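Long-range contact in complement factor H (Mus musculus, PDB 2YBY), which regulates the complement system of innate immunity through a chain of sushi (SCR) domains, two of which make up this fragment: residues 84-96 with 105-117. The protein carries 1 engineered substitution. Residues are numbered along the deposited sequence; the frame is centred on the assembly and turned at random.
Sequences KVYVQGQSLKVQC and GQDTMTCTENGWS. With EDO (1,2-ethanediol), chain B.
Leu-92 and Met-109 form an antiparallel hydrogen-bonded pair, and their side chains pack against Trp-116. The Leu-92 side chain crosses that of Trp-116 at about a right angle, Leu-92 CD2 lying 3.4 Å from Trp-116 CH2, while Met-109, bent at chi3 (-44°), sets CE over the centre of the six-membered ring. Met-109 CE also presses tightly on Val-94 CG2 (3.4 Å). Trp-116 turns an edge toward the face of Tyr-86 in an offset edge-to-face pair, planes 60° apart; its NE1 is held by Val-70 O. Backbone bonds continue from Val-94 N to Asp-107 O at one end to Gly-89 N and Cys-111 O (2.8 Å) at the other, where a type II turn, Val-87 to Gln-90, leads from strand 84-87 into strand 91-93. From the sheet face it shares with Thr-108, Lys-93 stretches along to hydrogen-bond Gln-106 O through NZ (2.6 Å), and a water links NZ to Gln-106 OE1. A second water joins Asp-107 OD2 to Val-94 O and Cys-96 N; OD1 accepts from Leu-102 N. Disulfides Cys-69–Cys-111 and Cys-96–Cys-122, the sushi-domain pair, tie down both segments. Strand 108-112 runs between 91-93 and 115-117; strand 84-87 belongs to the neighbouring sheet, beside 66-71, whose Phe-71 touches Met-109 and Tyr-86.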
loop_
_atom_site.group_PDB
_atom_site.type_symbol
_atom_site.label_atom_id
_atom_site.label_comp_id
_atom_site.label_asym_id
_atom_site.label_seq_id
_atom_site.Cartn_x
_atom_site.Cartn_y
_atom_site.Cartn_z
ATOM N N LYS A 84 -12.078 0.414 4.413
ATOM C CA LYS A 84 -11.345 -0.770 3.993
ATOM C C LYS A 84 -10.160 -0.307 3.145
ATOM O O LYS A 84 -10.344 0.425 2.165
ATOM C CB LYS A 84 -12.236 -1.741 3.219
ATOM C CG LYS A 84 -11.524 -3.056 2.968
ATOM C CD LYS A 84 -12.453 -4.153 2.465
ATOM C CE LYS A 84 -11.687 -5.287 1.798
ATOM N NZ LYS A 84 -10.776 -5.997 2.734
ATOM N N VAL A 85 -8.952 -0.721 3.523
ATOM C CA VAL A 85 -7.761 -0.347 2.814
ATOM C C VAL A 85 -7.524 -1.211 1.585
ATOM O O VAL A 85 -7.485 -2.449 1.674
ATOM C CB VAL A 85 -6.517 -0.386 3.734
ATOM C CG1 VAL A 85 -5.234 -0.236 2.938
ATOM C CG2 VAL A 85 -6.610 0.704 4.802
ATOM N N TYR A 86 -7.267 -0.550 0.454
ATOM C CA TYR A 86 -6.774 -1.190 -0.745
ATOM C C TYR A 86 -5.443 -0.584 -1.098
ATOM O O TYR A 86 -5.151 0.543 -0.671
ATOM C CB TYR A 86 -7.755 -1.076 -1.899
ATOM C CG TYR A 86 -8.983 -1.909 -1.661
ATOM C CD1 TYR A 86 -10.028 -1.432 -0.882
ATOM C CD2 TYR A 86 -9.139 -3.142 -2.277
ATOM C CE1 TYR A 86 -11.176 -2.193 -0.667
ATOM C CE2 TYR A 86 -10.280 -3.907 -2.079
ATOM C CZ TYR A 86 -11.309 -3.421 -1.289
ATOM O OH TYR A 86 -12.461 -4.167 -1.099
ATOM N N VAL A 87 -4.625 -1.320 -1.852
ATOM C CA VAL A 87 -3.316 -0.870 -2.290
ATOM C C VAL A 87 -3.207 -0.921 -3.779
ATOM O O VAL A 87 -4.016 -1.554 -4.461
ATOM C CB VAL A 87 -2.153 -1.624 -1.601
ATOM C CG1 VAL A 87 -2.330 -1.644 -0.080
ATOM C CG2 VAL A 87 -2.003 -3.037 -2.157
ATOM N N GLN A 88 -2.203 -0.235 -4.292
ATOM C CA GLN A 88 -1.939 -0.087 -5.703
ATOM C C GLN A 88 -2.010 -1.416 -6.459
ATOM O O GLN A 88 -1.364 -2.404 -6.074
ATOM C CB GLN A 88 -0.579 0.566 -5.880
ATOM C CG GLN A 88 -0.370 1.189 -7.229
ATOM C CD GLN A 88 0.839 2.094 -7.228
ATOM O OE1 GLN A 88 1.324 2.573 -6.178
ATOM N NE2 GLN A 88 1.329 2.387 -8.409
ATOM N N GLY A 89 -2.862 -1.450 -7.473
ATOM C CA GLY A 89 -3.052 -2.650 -8.286
ATOM C C GLY A 89 -4.314 -3.429 -7.956
ATOM O O GLY A 89 -4.728 -4.277 -8.759
ATOM N N GLN A 90 -4.910 -3.185 -6.759
ATOM C CA GLN A 90 -6.137 -3.871 -6.356
ATOM C C GLN A 90 -7.363 -3.165 -6.937
ATOM O O GLN A 90 -7.321 -1.986 -7.275
ATOM C CB GLN A 90 -6.268 -3.960 -4.826
ATOM C CG GLN A 90 -5.174 -4.832 -4.194
ATOM C CD GLN A 90 -5.195 -4.870 -2.702
ATOM O OE1 GLN A 90 -5.688 -3.976 -2.040
ATOM N NE2 GLN A 90 -4.616 -5.899 -2.124
ATOM N N SER A 91 -8.434 -3.932 -7.115
ATOM C CA SER A 91 -9.694 -3.421 -7.642
ATOM C C SER A 91 -10.874 -4.049 -6.931
ATOM O O SER A 91 -10.757 -5.094 -6.271
ATOM C CB SER A 91 -9.796 -3.620 -9.154
ATOM O OG SER A 91 -9.744 -4.979 -9.531
ATOM N N LEU A 92 -12.007 -3.358 -6.996
ATOM C CA LEU A 92 -13.261 -3.882 -6.449
ATOM C C LEU A 92 -14.425 -3.418 -7.306
ATOM O O LEU A 92 -14.268 -2.509 -8.119
ATOM C CB LEU A 92 -13.493 -3.566 -4.957
ATOM C CG LEU A 92 -13.979 -2.175 -4.588
ATOM C CD1 LEU A 92 -14.631 -2.161 -3.207
ATOM C CD2 LEU A 92 -12.851 -1.199 -4.607
ATOM N N LYS A 93 -15.549 -4.075 -7.157
ATOM C CA LYS A 93 -16.744 -3.729 -7.924
ATOM C C LYS A 93 -17.628 -2.908 -7.013
ATOM O O LYS A 93 -17.938 -3.315 -5.888
ATOM C CB LYS A 93 -17.503 -4.965 -8.411
ATOM C CG LYS A 93 -18.552 -4.614 -9.457
ATOM C CD LYS A 93 -19.303 -5.858 -9.875
ATOM C CE LYS A 93 -20.397 -5.540 -10.873
ATOM N NZ LYS A 93 -19.878 -5.431 -12.283
ATOM N N VAL A 94 -18.006 -1.722 -7.487
ATOM C CA VAL A 94 -18.852 -0.810 -6.731
ATOM C C VAL A 94 -20.302 -1.040 -7.171
ATOM O O VAL A 94 -20.566 -1.234 -8.350
ATOM C CB VAL A 94 -18.378 0.624 -7.015
ATOM C CG1 VAL A 94 -19.272 1.680 -6.394
ATOM C CG2 VAL A 94 -16.947 0.802 -6.548
ATOM N N GLN A 95 -21.208 -0.936 -6.226
ATOM C CA GLN A 95 -22.636 -1.111 -6.405
ATOM C C GLN A 95 -23.269 0.280 -6.566
ATOM O O GLN A 95 -23.454 0.968 -5.576
ATOM C CB GLN A 95 -23.210 -1.862 -5.178
ATOM C CG GLN A 95 -24.719 -1.830 -4.990
ATOM C CD GLN A 95 -25.368 -2.828 -5.880
ATOM O OE1 GLN A 95 -25.495 -3.995 -5.520
ATOM N NE2 GLN A 95 -25.757 -2.393 -7.068
ATOM N N CYS A 96 -23.525 0.688 -7.803
ATOM C CA CYS A 96 -24.215 1.956 -8.110
ATOM C C CYS A 96 -25.733 1.743 -8.054
ATOM O O CYS A 96 -26.201 0.610 -8.195
ATOM C CB CYS A 96 -23.797 2.485 -9.473
ATOM S SG CYS A 96 -22.062 2.962 -9.574
ATOM N N GLY A 105 -18.320 0.151 -17.887
ATOM C CA GLY A 105 -18.940 -1.136 -18.166
ATOM C C GLY A 105 -19.249 -1.963 -16.942
ATOM O O GLY A 105 -20.411 -2.285 -16.676
ATOM N N GLN A 106 -18.207 -2.306 -16.180
ATOM C CA GLN A 106 -18.338 -3.182 -15.029
ATOM C C GLN A 106 -18.432 -2.485 -13.676
ATOM O O GLN A 106 -18.547 -3.180 -12.675
ATOM C CB GLN A 106 -17.160 -4.173 -15.033
ATOM C CG GLN A 106 -17.150 -5.133 -16.226
ATOM C CD GLN A 106 -18.392 -6.000 -16.278
ATOM O OE1 GLN A 106 -18.911 -6.442 -15.249
ATOM N NE2 GLN A 106 -18.921 -6.245 -17.465
ATOM N N ASP A 107 -18.437 -1.148 -13.613
ATOM C CA ASP A 107 -18.480 -0.447 -12.330
ATOM C C ASP A 107 -17.359 -0.900 -11.387
ATOM O O ASP A 107 -17.571 -1.012 -10.167
ATOM C CB ASP A 107 -19.840 -0.539 -11.652
ATOM C CG ASP A 107 -20.919 0.228 -12.381
ATOM O OD1 ASP A 107 -20.568 1.159 -13.161
ATOM O OD2 ASP A 107 -22.111 -0.062 -12.141
ATOM N N THR A 108 -16.172 -1.122 -11.945
ATOM C CA THR A 108 -15.012 -1.481 -11.127
ATOM C C THR A 108 -14.136 -0.252 -10.952
ATOM O O THR A 108 -14.127 0.640 -11.804
ATOM C CB THR A 108 -14.255 -2.647 -11.717
ATOM O OG1 THR A 108 -13.859 -2.294 -13.026
ATOM C CG2 THR A 108 -15.077 -3.909 -11.739
ATOM N N MET A 109 -13.480 -0.172 -9.801
ATOM C CA MET A 109 -12.549 0.915 -9.470
ATOM C C MET A 109 -11.232 0.219 -9.220
ATOM O O MET A 109 -11.242 -0.814 -8.542
ATOM C CB MET A 109 -12.893 1.560 -8.124
ATOM C CG MET A 109 -13.658 2.746 -8.193
ATOM S SD MET A 109 -13.862 3.621 -6.667
ATOM C CE MET A 109 -14.215 2.456 -5.440
ATOM N N THR A 110 -10.111 0.825 -9.665
ATOM C CA THR A 110 -8.784 0.254 -9.459
ATOM C C THR A 110 -7.977 1.268 -8.657
ATOM O O THR A 110 -8.079 2.471 -8.900
ATOM C CB THR A 110 -8.160 -0.081 -10.804
ATOM O OG1 THR A 110 -8.988 -1.084 -11.425
ATOM C CG2 THR A 110 -6.726 -0.593 -10.677
ATOM N N CYS A 111 -7.200 0.787 -7.680
ATOM C CA CYS A 111 -6.319 1.665 -6.927
ATOM C C CYS A 111 -5.043 1.879 -7.786
ATOM O O CYS A 111 -4.266 0.938 -7.976
ATOM C CB CYS A 111 -5.994 1.051 -5.570
ATOM S SG CYS A 111 -4.907 2.074 -4.540
ATOM N N THR A 112 -4.886 3.074 -8.354
ATOM C CA THR A 112 -3.735 3.421 -9.209
ATOM C C THR A 112 -2.734 4.253 -8.438
ATOM O O THR A 112 -2.991 4.636 -7.305
ATOM C CB THR A 112 -4.204 4.171 -10.483
ATOM O OG1 THR A 112 -4.531 5.522 -10.180
ATOM C CG2 THR A 112 -5.387 3.511 -11.179
ATOM N N GLU A 113 -1.613 4.590 -9.096
ATOM C CA GLU A 113 -0.551 5.418 -8.511
ATOM C C GLU A 113 -1.101 6.750 -8.008
ATOM O O GLU A 113 -0.552 7.285 -7.049
ATOM C CB GLU A 113 0.619 5.623 -9.508
ATOM C CG GLU A 113 0.252 6.297 -10.818
ATOM C CD GLU A 113 1.387 6.359 -11.826
ATOM O OE1 GLU A 113 2.549 6.578 -11.411
ATOM O OE2 GLU A 113 1.112 6.199 -13.038
ATOM N N ASN A 114 -2.208 7.254 -8.608
ATOM C CA ASN A 114 -2.877 8.506 -8.235
ATOM C C ASN A 114 -4.284 8.324 -7.636
ATOM O O ASN A 114 -5.146 9.181 -7.809
ATOM C CB ASN A 114 -2.961 9.425 -9.445
ATOM C CG ASN A 114 -1.631 10.030 -9.833
ATOM O OD1 ASN A 114 -0.999 10.750 -9.048
ATOM N ND2 ASN A 114 -1.183 9.789 -11.056
ATOM N N GLY A 115 -4.507 7.232 -6.913
ATOM C CA GLY A 115 -5.779 7.033 -6.247
ATOM C C GLY A 115 -6.749 6.194 -7.054
ATOM O O GLY A 115 -6.370 5.551 -8.028
ATOM N N TRP A 116 -7.998 6.193 -6.644
ATOM C CA TRP A 116 -9.039 5.393 -7.292
ATOM C C TRP A 116 -9.312 5.873 -8.709
ATOM O O TRP A 116 -9.413 7.076 -8.950
ATOM C CB TRP A 116 -10.371 5.474 -6.518
ATOM C CG TRP A 116 -10.402 4.744 -5.200
ATOM C CD1 TRP A 116 -10.718 5.279 -3.990
ATOM C CD2 TRP A 116 -10.300 3.327 -4.995
ATOM N NE1 TRP A 116 -10.808 4.286 -3.035
ATOM C CE2 TRP A 116 -10.520 3.085 -3.618
ATOM C CE3 TRP A 116 -9.876 2.264 -5.792
ATOM C CZ2 TRP A 116 -10.427 1.799 -3.063
ATOM C CZ3 TRP A 116 -9.868 0.986 -5.263
ATOM C CH2 TRP A 116 -10.119 0.769 -3.904
ATOM N N SER A 117 -9.445 4.929 -9.617
ATOM C CA SER A 117 -9.872 5.251 -10.991
ATOM C C SER A 117 -10.887 4.252 -11.477
ATOM O O SER A 117 -10.613 3.055 -11.534
ATOM C CB SER A 117 -8.729 5.324 -11.980
ATOM O OG SER A 117 -9.174 6.022 -13.137
HETATM C C1 EDO B . -20.285 -1.444 -2.573
HETATM O O1 EDO B . -20.290 -0.293 -3.432
HETATM C C2 EDO B . -19.946 -2.706 -3.343
HETATM O O2 EDO B . -18.548 -2.942 -3.200
HETATM O O HOH W 1 -17.855 -7.221 -12.994
HETATM O O HOH W 2 -22.690 -1.162 -9.996
#